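Local coordinates for protein alcohol dehydrogenase (Aeropyrum pernix, PDB 1H2B) that binds zinc and nicotinamide-adenine dinucleotide and probably oxidises alcohols with NAD+ as a member of the zinc-containing alcohol dehydrogenase family, at residues D168-A180 and G197-T210. Residues are numbered along the deposited sequence; the frame is centred on the assembly and turned at random. Where two conformers were deposited one is given.
Sequences DAGITAYRAVKKA and GLGHIAVQLLKVMT. With ZN (zinc ion), chain J; NAJ (nicotinamide-adenine-dinucleotide (acidic form)), chain I; OCA (octanoic acid (caprylic acid)), chain H.
Asp168 O is gripped twice by Thr172, whose backbone N and hydroxyl OG1 reach it from opposite faces of its carbonyl plane, OG1 at 2.7 Å. Both residues lie on helix 166-181, whose segment 168-180 crosses helix 197-209 at -49°; the latter follows strand 189-193 of the Rossmann-type coenzyme domain, and the pair illustrates how one helix interface can serve both metal and cofactor. Asp168 binds zinc through OD1 alongside Cys54, His79 and the bound octanoic acid. Across the interface, the amide of Leu198 gives an almost straight bond (176°) to O2N of the dinucleotide, while that of Gly197 serves O2A on the neighbouring phosphate, as expected of a glycine-rich turn. Thr172 joins the two sites: with CG2 anti to its backbone N, that methyl lies 3.4 Å from the carboxamide O7N of the cofactor and 3.6 Å from Leu198 CD2. A glycine here would probably cost Asp168 O its hydroxyl donor and open a gap between Leu198 and the carboxamide.

Farther along, small residues let the axes of segments 168-180 and 197-209 close to 8.3 Å. Ala173 is a knob among Leu198, Ile201, Ala202 and Leu205, its CB 4.0 Å from Ala202 CB; one turn on, Val177 fills the next hole, and Leu205 answers from the other helix, pressing CD1 against Tyr174 CA. Leu206 CG meets Val177 CG2; Leu206 also rests on strand 189-193 and Val177 on strand 255-260 of the parallel sheet. At the far end Tyr174, its hydroxyl bonded to Glu317, makes a Met-aromatic contact: in the conformer given, Met209 crosses it at about a right angle, SD approaching obliquely to 3.5 Å from Tyr174 CE2.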
loop_
_atom_site.group_PDB
_atom_site.type_symbol
_atom_site.label_atom_id
_atom_site.label_comp_id
_atom_site.label_asym_id
_atom_site.label_seq_id
_atom_site.Cartn_x
_atom_site.Cartn_y
_atom_site.Cartn_z
ATOM N N ASP B 168 16.564 19.973 -5.642
ATOM C CA ASP B 168 16.170 19.324 -6.889
ATOM C C ASP B 168 16.838 17.939 -7.000
ATOM O O ASP B 168 16.163 16.911 -7.045
ATOM C CB ASP B 168 16.580 20.190 -8.064
ATOM C CG ASP B 168 16.096 19.655 -9.362
ATOM O OD1 ASP B 168 16.994 19.326 -10.192
ATOM O OD2 ASP B 168 14.884 19.515 -9.637
ATOM N N ALA B 169 18.163 17.909 -7.009
ATOM C CA ALA B 169 18.858 16.609 -6.994
ATOM C C ALA B 169 18.424 15.752 -5.812
ATOM O O ALA B 169 18.072 14.561 -5.994
ATOM C CB ALA B 169 20.380 16.781 -6.941
ATOM N N GLY B 170 18.403 16.350 -4.610
ATOM C CA GLY B 170 18.069 15.573 -3.420
ATOM C C GLY B 170 16.622 15.115 -3.397
ATOM O O GLY B 170 16.372 13.924 -3.161
ATOM N N ILE B 171 15.692 16.046 -3.617
ATOM C CA ILE B 171 14.263 15.702 -3.505
ATOM C C ILE B 171 13.927 14.622 -4.576
ATOM O O ILE B 171 13.163 13.696 -4.284
ATOM C CB ILE B 171 13.373 16.960 -3.586
ATOM C CG1 ILE B 171 11.907 16.576 -3.349
ATOM C CG2 ILE B 171 13.551 17.699 -4.952
ATOM C CD1 ILE B 171 10.915 17.719 -3.588
ATOM N N THR B 172 14.513 14.752 -5.768
ATOM C CA THR B 172 14.244 13.770 -6.831
ATOM C C THR B 172 14.766 12.393 -6.410
ATOM O O THR B 172 14.062 11.360 -6.547
ATOM C CB THR B 172 14.891 14.212 -8.143
ATOM O OG1 THR B 172 14.394 15.503 -8.490
ATOM C CG2 THR B 172 14.502 13.234 -9.274
ATOM N N ALA B 173 16.000 12.342 -5.880
ATOM C CA ALA B 173 16.535 11.073 -5.416
ATOM C C ALA B 173 15.665 10.519 -4.281
ATOM O O ALA B 173 15.419 9.325 -4.242
ATOM C CB ALA B 173 18.006 11.245 -4.946
ATOM N N TYR B 174 15.174 11.387 -3.393
ATOM C CA TYR B 174 14.382 10.942 -2.241
ATOM C C TYR B 174 13.031 10.353 -2.622
ATOM O O TYR B 174 12.686 9.249 -2.149
ATOM C CB TYR B 174 14.204 12.157 -1.263
ATOM C CG TYR B 174 13.475 11.795 -0.013
ATOM C CD1 TYR B 174 12.171 12.232 0.188
ATOM C CD2 TYR B 174 14.122 11.056 0.979
ATOM C CE1 TYR B 174 11.488 11.903 1.332
ATOM C CE2 TYR B 174 13.458 10.717 2.141
ATOM C CZ TYR B 174 12.135 11.139 2.300
ATOM O OH TYR B 174 11.488 10.796 3.476
ATOM N N ARG B 175 12.297 11.030 -3.521
ATOM C CA ARG B 175 11.044 10.443 -4.004
ATOM C C ARG B 175 11.293 9.129 -4.706
ATOM O O ARG B 175 10.545 8.150 -4.511
ATOM C CB ARG B 175 10.295 11.394 -4.931
ATOM C CG ARG B 175 8.938 10.836 -5.391
ATOM C CD ARG B 175 8.225 11.890 -6.189
ATOM N NE ARG B 175 6.942 11.523 -6.774
ATOM C CZ ARG B 175 5.758 11.812 -6.258
ATOM N NH1 ARG B 175 5.646 12.399 -5.074
ATOM N NH2 ARG B 175 4.657 11.512 -6.919
ATOM N N ALA B 176 12.355 9.064 -5.515
ATOM C CA ALA B 176 12.643 7.826 -6.207
ATOM C C ALA B 176 13.007 6.708 -5.247
ATOM O O ALA B 176 12.631 5.567 -5.468
ATOM C CB ALA B 176 13.791 8.091 -7.244
ATOM N N VAL B 177 13.773 7.028 -4.195
ATOM C CA VAL B 177 14.146 6.004 -3.205
ATOM C C VAL B 177 12.919 5.569 -2.415
ATOM O O VAL B 177 12.804 4.377 -2.080
ATOM C CB VAL B 177 15.314 6.496 -2.315
ATOM C CG1 VAL B 177 15.451 5.582 -1.063
ATOM C CG2 VAL B 177 16.635 6.534 -3.152
ATOM N N LYS B 178 12.017 6.494 -2.102
ATOM C CA LYS B 178 10.711 6.089 -1.504
ATOM C C LYS B 178 10.004 5.085 -2.371
ATOM O O LYS B 178 9.505 4.058 -1.861
ATOM C CB LYS B 178 9.811 7.294 -1.290
ATOM C CG LYS B 178 10.329 8.237 -0.244
ATOM C CD LYS B 178 9.198 9.121 0.286
ATOM C CE LYS B 178 9.187 9.127 1.790
ATOM N NZ LYS B 178 7.923 9.594 2.471
ATOM N N LYS B 179 9.942 5.323 -3.686
ATOM C CA LYS B 179 9.352 4.330 -4.578
ATOM C C LYS B 179 10.086 2.984 -4.459
ATOM O O LYS B 179 9.466 1.931 -4.271
ATOM C CB LYS B 179 9.398 4.783 -6.054
ATOM C CG LYS B 179 8.472 5.936 -6.416
ATOM C CD LYS B 179 8.628 6.150 -7.906
ATOM C CE LYS B 179 7.539 7.048 -8.449
ATOM N NZ LYS B 179 7.591 8.371 -7.818
ATOM N N ALA B 180 11.414 3.020 -4.481
ATOM C CA ALA B 180 12.225 1.807 -4.417
ATOM C C ALA B 180 11.945 1.025 -3.146
ATOM O O ALA B 180 11.869 -0.211 -3.207
ATOM C CB ALA B 180 13.717 2.157 -4.502
ATOM N N GLY B 197 25.070 13.923 -9.641
ATOM C CA GLY B 197 24.537 14.862 -8.655
ATOM C C GLY B 197 23.351 14.264 -7.918
ATOM O O GLY B 197 23.276 14.328 -6.691
ATOM N N LEU B 198 22.417 13.652 -8.663
ATOM C CA LEU B 198 21.329 12.942 -8.023
ATOM C C LEU B 198 21.807 11.590 -7.429
ATOM O O LEU B 198 21.475 11.250 -6.277
ATOM C CB LEU B 198 20.223 12.648 -9.044
ATOM C CG LEU B 198 19.221 13.753 -9.220
ATOM C CD1 LEU B 198 19.816 14.950 -9.956
ATOM C CD2 LEU B 198 18.028 13.151 -9.961
ATOM N N GLY B 199 22.566 10.821 -8.220
ATOM C CA GLY B 199 22.906 9.472 -7.841
ATOM C C GLY B 199 23.703 9.339 -6.548
ATOM O O GLY B 199 23.462 8.389 -5.798
ATOM N N HIS B 200 24.657 10.238 -6.306
ATOM C CA HIS B 200 25.453 10.119 -5.087
ATOM C C HIS B 200 24.611 10.384 -3.854
ATOM O O HIS B 200 24.849 9.806 -2.785
ATOM C CB HIS B 200 26.711 10.992 -5.167
ATOM C CG HIS B 200 26.510 12.381 -4.652
ATOM N ND1 HIS B 200 25.925 13.363 -5.407
ATOM C CD2 HIS B 200 26.861 12.963 -3.470
ATOM C CE1 HIS B 200 25.885 14.489 -4.711
ATOM N NE2 HIS B 200 26.463 14.278 -3.536
ATOM N N ILE B 201 23.544 11.183 -4.007
ATOM C CA ILE B 201 22.586 11.338 -2.932
ATOM C C ILE B 201 21.778 10.080 -2.782
ATOM O O ILE B 201 21.559 9.590 -1.676
ATOM C CB ILE B 201 21.675 12.578 -3.180
ATOM C CG1 ILE B 201 22.578 13.827 -3.275
ATOM C CG2 ILE B 201 20.680 12.730 -2.029
ATOM C CD1 ILE B 201 21.814 15.130 -3.626
ATOM N N ALA B 202 21.352 9.502 -3.913
ATOM C CA ALA B 202 20.554 8.272 -3.843
ATOM C C ALA B 202 21.313 7.131 -3.148
ATOM O O ALA B 202 20.701 6.369 -2.411
ATOM C CB ALA B 202 20.085 7.845 -5.235
ATOM N N VAL B 203 22.629 7.034 -3.357
ATOM C CA VAL B 203 23.399 5.981 -2.658
ATOM C C VAL B 203 23.210 6.120 -1.155
ATOM O O VAL B 203 22.910 5.131 -0.474
ATOM C CB VAL B 203 24.926 6.049 -2.988
ATOM C CG1 VAL B 203 25.756 5.098 -2.038
ATOM C CG2 VAL B 203 25.181 5.699 -4.452
ATOM N N GLN B 204 23.371 7.342 -0.641
ATOM C CA GLN B 204 23.199 7.589 0.786
ATOM C C GLN B 204 21.780 7.289 1.245
ATOM O O GLN B 204 21.557 6.686 2.285
ATOM C CB GLN B 204 23.509 9.049 1.128
ATOM C CG GLN B 204 24.916 9.466 0.779
ATOM C CD GLN B 204 25.108 10.947 0.995
ATOM O OE1 GLN B 204 25.026 11.428 2.150
ATOM N NE2 GLN B 204 25.289 11.695 -0.094
ATOM N N LEU B 205 20.805 7.719 0.468
ATOM C CA LEU B 205 19.439 7.494 0.869
ATOM C C LEU B 205 19.034 6.025 0.868
ATOM O O LEU B 205 18.260 5.640 1.711
ATOM C CB LEU B 205 18.494 8.310 -0.033
ATOM C CG LEU B 205 18.638 9.819 0.112
ATOM C CD1 LEU B 205 17.741 10.515 -0.918
ATOM C CD2 LEU B 205 18.193 10.253 1.498
ATOM N N LEU B 206 19.536 5.243 -0.085
ATOM C CA LEU B 206 19.249 3.804 -0.119
ATOM C C LEU B 206 19.776 3.157 1.178
ATOM O O LEU B 206 19.129 2.265 1.729
ATOM C CB LEU B 206 19.810 3.142 -1.363
ATOM C CG LEU B 206 19.097 3.476 -2.706
ATOM C CD1 LEU B 206 19.979 3.134 -3.903
ATOM C CD2 LEU B 206 17.750 2.670 -2.695
ATOM N N LYS B 207 20.911 3.635 1.681
ATOM C CA LYS B 207 21.408 3.072 2.950
ATOM C C LYS B 207 20.628 3.469 4.206
ATOM O O LYS B 207 20.591 2.707 5.190
ATOM C CB LYS B 207 22.891 3.443 3.130
ATOM C CG LYS B 207 23.825 2.858 2.074
ATOM C CD LYS B 207 23.842 1.328 2.044
ATOM C CE LYS B 207 24.342 0.756 3.363
ATOM N NZ LYS B 207 24.636 -0.694 3.237
ATOM N N VAL B 208 20.087 4.680 4.207
ATOM C CA VAL B 208 19.326 5.245 5.291
ATOM C C VAL B 208 17.900 4.697 5.285
ATOM O O VAL B 208 17.306 4.466 6.365
ATOM C CB VAL B 208 19.256 6.825 5.125
ATOM C CG1 VAL B 208 18.229 7.421 6.069
ATOM C CG2 VAL B 208 20.628 7.413 5.336
ATOM N N MET B 209 17.345 4.504 4.073
ATOM C CA MET B 209 15.915 4.303 3.928
ATOM C C MET B 209 15.502 2.849 3.644
ATOM O O MET B 209 14.308 2.512 3.713
ATOM C CB MET B 209 15.344 5.218 2.867
ATOM C CG MET B 209 15.247 6.616 3.388
ATOM S SD MET B 209 15.078 7.632 2.015
ATOM C CE MET B 209 13.392 7.209 1.592
ATOM N N THR B 210 16.477 2.001 3.326
ATOM C CA THR B 210 16.201 0.591 3.064
ATOM C C THR B 210 17.276 -0.280 3.665
ATOM O O THR B 210 18.373 0.203 3.954
ATOM C CB THR B 210 16.166 0.290 1.555
ATOM O OG1 THR B 210 17.479 0.087 1.021
ATOM C CG2 THR B 210 15.559 1.456 0.704
HETATM ZN ZN ZN J . 17.268 19.485 -12.218
HETATM P PA NAJ I . 25.115 14.107 -13.635
HETATM O O1A NAJ I . 25.732 14.538 -14.937
HETATM O O2A NAJ I . 25.599 14.746 -12.323
HETATM O O5B NAJ I . 25.336 12.552 -13.351
HETATM C C5B NAJ I . 25.257 11.563 -14.388
HETATM C C4B NAJ I . 26.130 10.427 -13.883
HETATM O O4B NAJ I . 25.928 9.316 -14.779
HETATM C C3B NAJ I . 27.619 10.768 -13.829
HETATM O O3B NAJ I . 28.207 10.399 -12.570
HETATM C C2B NAJ I . 28.106 9.924 -14.999
HETATM O O2B NAJ I . 29.494 9.565 -14.922
HETATM C C1B NAJ I . 27.191 8.693 -14.974
HETATM N N9A NAJ I . 27.126 7.944 -16.228
HETATM C C8A NAJ I . 27.220 8.383 -17.556
HETATM N N7A NAJ I . 27.065 7.320 -18.391
HETATM C C5A NAJ I . 26.882 6.211 -17.616
HETATM C C6A NAJ I . 26.681 4.883 -17.901
HETATM N N6A NAJ I . 26.671 4.397 -19.150
HETATM N N1A NAJ I . 26.459 4.018 -16.861
HETATM C C2A NAJ I . 26.505 4.425 -15.540
HETATM N N3A NAJ I . 26.730 5.730 -15.271
HETATM C C4A NAJ I . 26.920 6.603 -16.295
HETATM O O3 NAJ I . 23.547 14.287 -13.817
HETATM P PN NAJ I . 22.430 14.683 -12.721
HETATM O O1N NAJ I . 22.313 16.134 -12.622
HETATM O O2N NAJ I . 22.634 13.878 -11.501
HETATM O O5D NAJ I . 21.116 14.226 -13.523
HETATM C C5D NAJ I . 20.929 12.832 -13.755
HETATM C C4D NAJ I . 19.798 12.639 -14.754
HETATM O O4D NAJ I . 18.562 12.936 -14.081
HETATM C C3D NAJ I . 19.845 13.600 -15.941
HETATM O O3D NAJ I . 19.203 12.959 -17.059
HETATM C C2D NAJ I . 18.977 14.774 -15.467
HETATM O O2D NAJ I . 18.451 15.581 -16.482
HETATM C C1D NAJ I . 17.877 13.960 -14.762
HETATM N N1N NAJ I . 16.989 14.650 -13.827
HETATM C C2N NAJ I . 15.753 14.100 -13.659
HETATM C C3N NAJ I . 14.874 14.653 -12.743
HETATM C C7N NAJ I . 13.501 14.082 -12.610
HETATM O O7N NAJ I . 12.693 14.742 -11.762
HETATM N N7N NAJ I . 13.064 12.964 -13.198
HETATM C C4N NAJ I . 15.227 15.783 -11.933
HETATM C C5N NAJ I . 16.588 16.188 -12.035
HETATM C C6N NAJ I . 17.431 15.651 -12.989
HETATM C C1 OCA H . 14.582 18.802 -13.150
HETATM C C2 OCA H . 13.646 18.295 -14.257
HETATM C C3 OCA H . 12.183 18.649 -13.944
HETATM C C4 OCA H . 11.232 18.541 -15.125
HETATM C C5 OCA H . 9.865 19.091 -14.721
HETATM C C6 OCA H . 8.812 18.801 -15.788
HETATM C C7 OCA H . 7.404 19.234 -15.391
HETATM C C8 OCA H . 6.445 18.905 -16.521
HETATM O O1 OCA H . 15.833 18.768 -13.313
HETATM O O2 OCA H . 14.110 19.218 -12.071
#